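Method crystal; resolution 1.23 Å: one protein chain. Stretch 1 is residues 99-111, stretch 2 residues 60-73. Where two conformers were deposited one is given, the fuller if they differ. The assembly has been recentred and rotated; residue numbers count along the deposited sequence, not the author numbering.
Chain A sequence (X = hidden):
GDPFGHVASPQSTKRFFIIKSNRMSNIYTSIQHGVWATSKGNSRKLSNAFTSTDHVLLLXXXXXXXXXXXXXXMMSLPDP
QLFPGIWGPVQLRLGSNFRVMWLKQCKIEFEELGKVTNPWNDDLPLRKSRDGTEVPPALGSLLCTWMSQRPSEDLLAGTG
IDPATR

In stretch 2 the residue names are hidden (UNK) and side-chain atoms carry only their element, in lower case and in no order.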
# COMPACT_ATOMS: atom_id res chain seq x y z
N ARG A 99 -2.77 2.51 11.12
CA ARG A 99 -1.93 3.64 10.77
C ARG A 99 -1.04 3.30 9.58
O ARG A 99 -0.50 2.19 9.47
CB ARG A 99 -1.07 4.06 11.96
CG ARG A 99 -1.82 4.91 12.98
CD ARG A 99 -0.88 5.53 14.01
NE ARG A 99 -0.27 4.52 14.87
CZ ARG A 99 1.04 4.31 14.97
NH1 ARG A 99 1.88 5.04 14.25
NH2 ARG A 99 1.50 3.38 15.79
N VAL A 100 -0.87 4.28 8.70
CA VAL A 100 0.02 4.20 7.54
C VAL A 100 0.87 5.45 7.52
O VAL A 100 0.38 6.55 7.79
CB VAL A 100 -0.78 4.08 6.23
CG1 VAL A 100 0.15 4.09 5.01
CG2 VAL A 100 -1.63 2.83 6.24
N MET A 101 2.15 5.29 7.19
CA MET A 101 3.05 6.41 6.96
C MET A 101 3.31 6.46 5.46
O MET A 101 3.96 5.56 4.92
CB MET A 101 4.35 6.19 7.74
CG MET A 101 5.47 7.18 7.43
SD MET A 101 6.99 6.87 8.35
CE MET A 101 6.48 7.24 10.03
N TRP A 102 2.80 7.48 4.79
CA TRP A 102 3.09 7.62 3.37
C TRP A 102 4.56 7.97 3.19
O TRP A 102 5.09 8.86 3.88
CB TRP A 102 2.18 8.66 2.73
CG TRP A 102 0.82 8.10 2.39
CD1 TRP A 102 -0.20 7.80 3.26
CD2 TRP A 102 0.35 7.74 1.08
NE1 TRP A 102 -1.27 7.29 2.57
CE2 TRP A 102 -0.96 7.24 1.23
CE3 TRP A 102 0.91 7.79 -0.20
CZ2 TRP A 102 -1.72 6.80 0.15
CZ3 TRP A 102 0.15 7.36 -1.27
CH2 TRP A 102 -1.15 6.87 -1.09
N LEU A 103 5.24 7.24 2.31
CA LEU A 103 6.66 7.40 2.08
C LEU A 103 6.99 7.98 0.72
O LEU A 103 8.12 8.43 0.50
CB LEU A 103 7.37 6.05 2.24
CG LEU A 103 7.25 5.48 3.66
CD1 LEU A 103 7.77 4.05 3.74
CD2 LEU A 103 7.98 6.38 4.65
N LYS A 104 6.04 7.97 -0.21
CA LYS A 104 6.21 8.63 -1.50
C LYS A 104 4.83 8.90 -2.07
O LYS A 104 3.94 8.05 -1.96
CB LYS A 104 6.98 7.75 -2.48
CG LYS A 104 7.29 8.41 -3.82
CD LYS A 104 8.24 9.58 -3.66
CE LYS A 104 8.66 10.18 -4.99
NZ LYS A 104 9.80 11.14 -4.82
N GLN A 105 4.65 10.08 -2.64
CA GLN A 105 3.54 10.40 -3.53
C GLN A 105 4.13 10.64 -4.91
O GLN A 105 5.06 11.44 -5.06
CB GLN A 105 2.81 11.66 -3.07
CG GLN A 105 2.15 11.52 -1.71
CD GLN A 105 1.54 12.82 -1.23
OE1 GLN A 105 0.73 13.44 -1.92
NE2 GLN A 105 1.92 13.24 -0.03
N CYS A 106 3.59 9.98 -5.93
CA CYS A 106 4.18 10.07 -7.25
C CYS A 106 3.12 9.71 -8.27
O CYS A 106 1.98 9.38 -7.94
CB CYS A 106 5.34 9.07 -7.40
SG CYS A 106 4.87 7.34 -7.14
N LYS A 107 3.52 9.74 -9.54
CA LYS A 107 2.73 9.21 -10.63
C LYS A 107 3.62 8.27 -11.43
O LYS A 107 4.69 8.68 -11.91
CB LYS A 107 2.21 10.34 -11.52
CG LYS A 107 1.42 11.38 -10.75
CD LYS A 107 0.31 11.99 -11.58
CE LYS A 107 -0.46 13.02 -10.78
NZ LYS A 107 -1.44 13.76 -11.62
N ILE A 108 3.21 7.01 -11.54
CA ILE A 108 3.87 6.04 -12.40
C ILE A 108 2.80 5.13 -12.98
O ILE A 108 1.91 4.68 -12.26
CB ILE A 108 4.97 5.26 -11.66
CG1 ILE A 108 5.74 4.35 -12.62
CG2 ILE A 108 4.39 4.46 -10.49
CD1 ILE A 108 7.02 3.79 -12.02
N GLU A 109 2.86 4.88 -14.28
CA GLU A 109 1.85 4.08 -14.96
C GLU A 109 2.32 2.63 -15.08
O GLU A 109 3.51 2.37 -15.32
CB GLU A 109 1.59 4.63 -16.36
CG GLU A 109 1.10 6.07 -16.40
CD GLU A 109 -0.35 6.20 -15.99
OE1 GLU A 109 -1.13 5.25 -16.22
OE2 GLU A 109 -0.72 7.26 -15.44
N PHE A 110 1.38 1.69 -14.95
CA PHE A 110 1.70 0.29 -15.18
C PHE A 110 2.37 0.11 -16.54
O PHE A 110 3.31 -0.68 -16.68
CB PHE A 110 0.43 -0.56 -15.14
CG PHE A 110 -0.24 -0.62 -13.78
CD1 PHE A 110 0.47 -0.88 -12.63
CD2 PHE A 110 -1.61 -0.42 -13.68
CE1 PHE A 110 -0.17 -0.94 -11.39
CE2 PHE A 110 -2.26 -0.47 -12.45
CZ PHE A 110 -1.53 -0.73 -11.31
N GLU A 111 1.91 0.84 -17.55
CA GLU A 111 2.46 0.66 -18.89
C GLU A 111 3.90 1.13 -19.00
O GLU A 111 4.62 0.66 -19.89
CB GLU A 111 1.57 1.32 -19.93
CG GLU A 111 0.32 0.51 -20.23
CD GLU A 111 -0.27 0.82 -21.59
OE1 GLU A 111 -1.42 0.39 -21.85
OE2 GLU A 111 0.40 1.50 -22.39
N UNK A 60 -0.04 1.93 -3.39
CA UNK A 60 -1.41 2.39 -3.60
C UNK A 60 -1.71 2.62 -5.07
O UNK A 60 -0.95 3.30 -5.77
c UNK A 60 -0.77 3.32 0.85
c UNK A 60 -3.02 3.29 -0.77
c UNK A 60 -0.66 3.49 -0.53
c UNK A 60 -1.64 3.68 -2.83
c UNK A 60 -1.77 3.49 -1.35
c UNK A 60 -3.14 3.12 0.61
c UNK A 60 -2.01 3.12 1.41
N UNK A 61 -2.83 2.08 -5.53
CA UNK A 61 -3.28 2.20 -6.92
C UNK A 61 -4.79 2.41 -6.94
O UNK A 61 -5.56 1.47 -6.71
o UNK A 61 -3.46 0.98 -8.99
c UNK A 61 -2.89 0.94 -7.70
N UNK A 62 -5.22 3.62 -7.24
CA UNK A 62 -6.65 3.88 -7.35
C UNK A 62 -7.23 3.13 -8.55
O UNK A 62 -6.58 2.98 -9.59
c UNK A 62 -6.89 5.38 -7.51
N UNK A 63 -8.45 2.63 -8.38
CA UNK A 63 -9.12 1.91 -9.46
C UNK A 63 -9.17 2.77 -10.72
O UNK A 63 -9.61 3.92 -10.68
c UNK A 63 -10.55 1.56 -9.03
c UNK A 63 -10.61 0.46 -7.98
n UNK A 63 -11.81 0.21 -7.46
o UNK A 63 -9.61 -0.17 -7.64
N UNK A 64 -8.68 2.21 -11.82
CA UNK A 64 -8.70 2.85 -13.14
C UNK A 64 -7.75 4.03 -13.26
O UNK A 64 -7.83 4.80 -14.23
c UNK A 64 -10.00 1.45 -15.37
c UNK A 64 -10.77 2.03 -14.20
c UNK A 64 -10.11 3.20 -13.61
o UNK A 64 -10.28 0.31 -15.72
o UNK A 64 -9.12 2.14 -15.96
N UNK A 65 -6.85 4.19 -12.30
CA UNK A 65 -5.83 5.22 -12.41
C UNK A 65 -4.73 4.85 -13.39
O UNK A 65 -3.98 5.74 -13.82
c UNK A 65 -5.22 5.50 -11.04
o UNK A 65 -4.44 4.40 -10.61
N UNK A 66 -4.62 3.57 -13.74
CA UNK A 66 -3.57 3.11 -14.64
C UNK A 66 -2.20 2.94 -14.02
O UNK A 66 -1.25 2.68 -14.75
N UNK A 67 -2.07 3.07 -12.70
CA UNK A 67 -0.76 2.96 -12.08
C UNK A 67 -0.78 3.18 -10.59
O UNK A 67 -1.79 2.92 -9.93
N UNK A 68 0.34 3.65 -10.06
CA UNK A 68 0.50 3.84 -8.62
C UNK A 68 0.56 5.32 -8.30
O UNK A 68 1.13 6.12 -9.06
c UNK A 68 1.79 3.20 -8.10
c UNK A 68 1.04 0.92 -7.35
c UNK A 68 2.69 -0.32 -9.19
c UNK A 68 1.92 -1.09 -8.35
c UNK A 68 1.09 -0.48 -7.43
c UNK A 68 1.82 1.70 -8.19
c UNK A 68 2.64 1.07 -9.11
N UNK A 69 0.00 5.68 -7.14
CA UNK A 69 0.07 7.04 -6.62
C UNK A 69 1.12 7.19 -5.53
O UNK A 69 1.35 8.32 -5.07
c UNK A 69 -2.86 6.41 -7.76
o UNK A 69 -3.35 5.56 -7.02
n UNK A 69 -2.73 6.24 -9.07
c UNK A 69 -1.30 7.50 -6.10
c UNK A 69 -2.35 7.71 -7.19
N UNK A 70 1.77 6.11 -5.13
CA UNK A 70 2.79 6.18 -4.12
C UNK A 70 2.79 4.92 -3.28
O UNK A 70 2.17 3.92 -3.61
N UNK A 71 3.50 4.99 -2.16
CA UNK A 71 3.57 3.85 -1.26
C UNK A 71 3.77 4.32 0.16
O UNK A 71 4.20 5.46 0.41
c UNK A 71 8.72 4.09 -1.39
c UNK A 71 6.06 3.28 -1.57
c UNK A 71 4.63 2.81 -1.69
c UNK A 71 8.12 3.42 -0.34
c UNK A 71 8.00 4.35 -2.53
c UNK A 71 6.81 3.02 -0.42
c UNK A 71 6.67 3.94 -2.62
N UNK A 72 3.43 3.44 1.10
CA UNK A 72 3.57 3.75 2.51
C UNK A 72 3.91 2.52 3.30
O UNK A 72 3.93 1.40 2.78
N UNK A 73 4.24 2.73 4.58
CA UNK A 73 4.53 1.65 5.51
C UNK A 73 3.36 1.48 6.46
O UNK A 73 2.84 2.46 7.00
c UNK A 73 7.58 -0.18 10.06
c UNK A 73 5.80 1.97 6.30
c UNK A 73 6.24 0.85 7.24
c UNK A 73 7.45 1.26 8.06
n UNK A 73 7.99 0.16 8.84
n UNK A 73 6.60 0.50 10.65
n UNK A 73 8.16 -1.20 10.71

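Position 60 carries one carbon followed by a ring of six. The ring lies against the indole of Trp102 as an offset stack, centroids 4.3 Å apart and planes at 21°, with a methyl of Val100 at its edge. This is Phe60, a flat apolar ring matched to a flat partner.

Position 61 has one carbon and one oxygen, the oxygen 3.5 Å from Phe110 CZ. It is Ser61, small enough to fit beside that ring, and its OG donates to the backbone O of position 67 at 2.7 Å.

Position 62 has a single carbon and does not reach stretch 1: Ala62, which opens a type II turn. Position 63 shows two carbons, the second bearing an oxygen and a nitrogen, again without contact: Asn63, a polar residue at ease in an exposed turn. Position 64 has three carbons, the last carrying two oxygens: Glu64, also exposed and out of contact.

Position 65 holds one carbon and one oxygen. It is Ser65, whose OG donates to Ala62 O at 2.8 Å and so ties the turn together.

Position 66 has no side-chain atoms: Gly66. Its positive phi favours glycine, and a CB would clash with Glu109 OE1. Its O accepts from Phe110 N at 2.8 Å.

Position 67 is also bare: Gly67. A CB would run into Ile108 O and Glu109 CA, whereas the bare CA sits over the face of the Phe110 ring, 3.7 Å from its centroid.

Position 68 has one carbon and a six-carbon ring, whose face receives the edge of Phe110 with the planes at 79°. This is Phe68; its CB also packs 3.7 Å from Ile108 CG2.

Position 69 has three carbons, the third carrying an oxygen and a nitrogen. It is Gln69, whose CB points away from stretch 1; its OE1 accepts from Ala62 N at 2.7 Å, while its backbone O accepts from Cys106 N at 2.9 Å.

Position 70 lacks a side chain: Gly70. Its backbone angles call for glycine, and a CB would clash with Lys104 O and crowd Trp102 CZ3.

Position 71 has one carbon and a six-carbon ring, reaching the CB atoms of Leu103 and Lys104. It is Phe71, a broad apolar surface for both.

Position 72 is bare: Gly72, where a CB would hit Met101 O and Val100 CG1.

Position 73 shows three carbons, a nitrogen, then a carbon with two more nitrogens: Arg73. Its CB packs 3.8 Å from Leu103 CD1, while its guanidinium bonds elsewhere in the structure.

The contact is an antiparallel strand pairing. Arg73 and Met101 exchange N-to-O hydrogen bonds of 2.9 Å each way, and two bulges shift the register farther along. At the first, Phe71 O accepts from Leu103 N at 2.8 Å and from Lys104 N at 3.2 Å. Glycines let the backbones approach closely, Gly72 CA lying 4.0 Å from Trp102 CA, while aromatic packing by Trp102 and Phe110 supplements the ladder.

Stretch 2 (60-73) FSANESGGFQGFGR
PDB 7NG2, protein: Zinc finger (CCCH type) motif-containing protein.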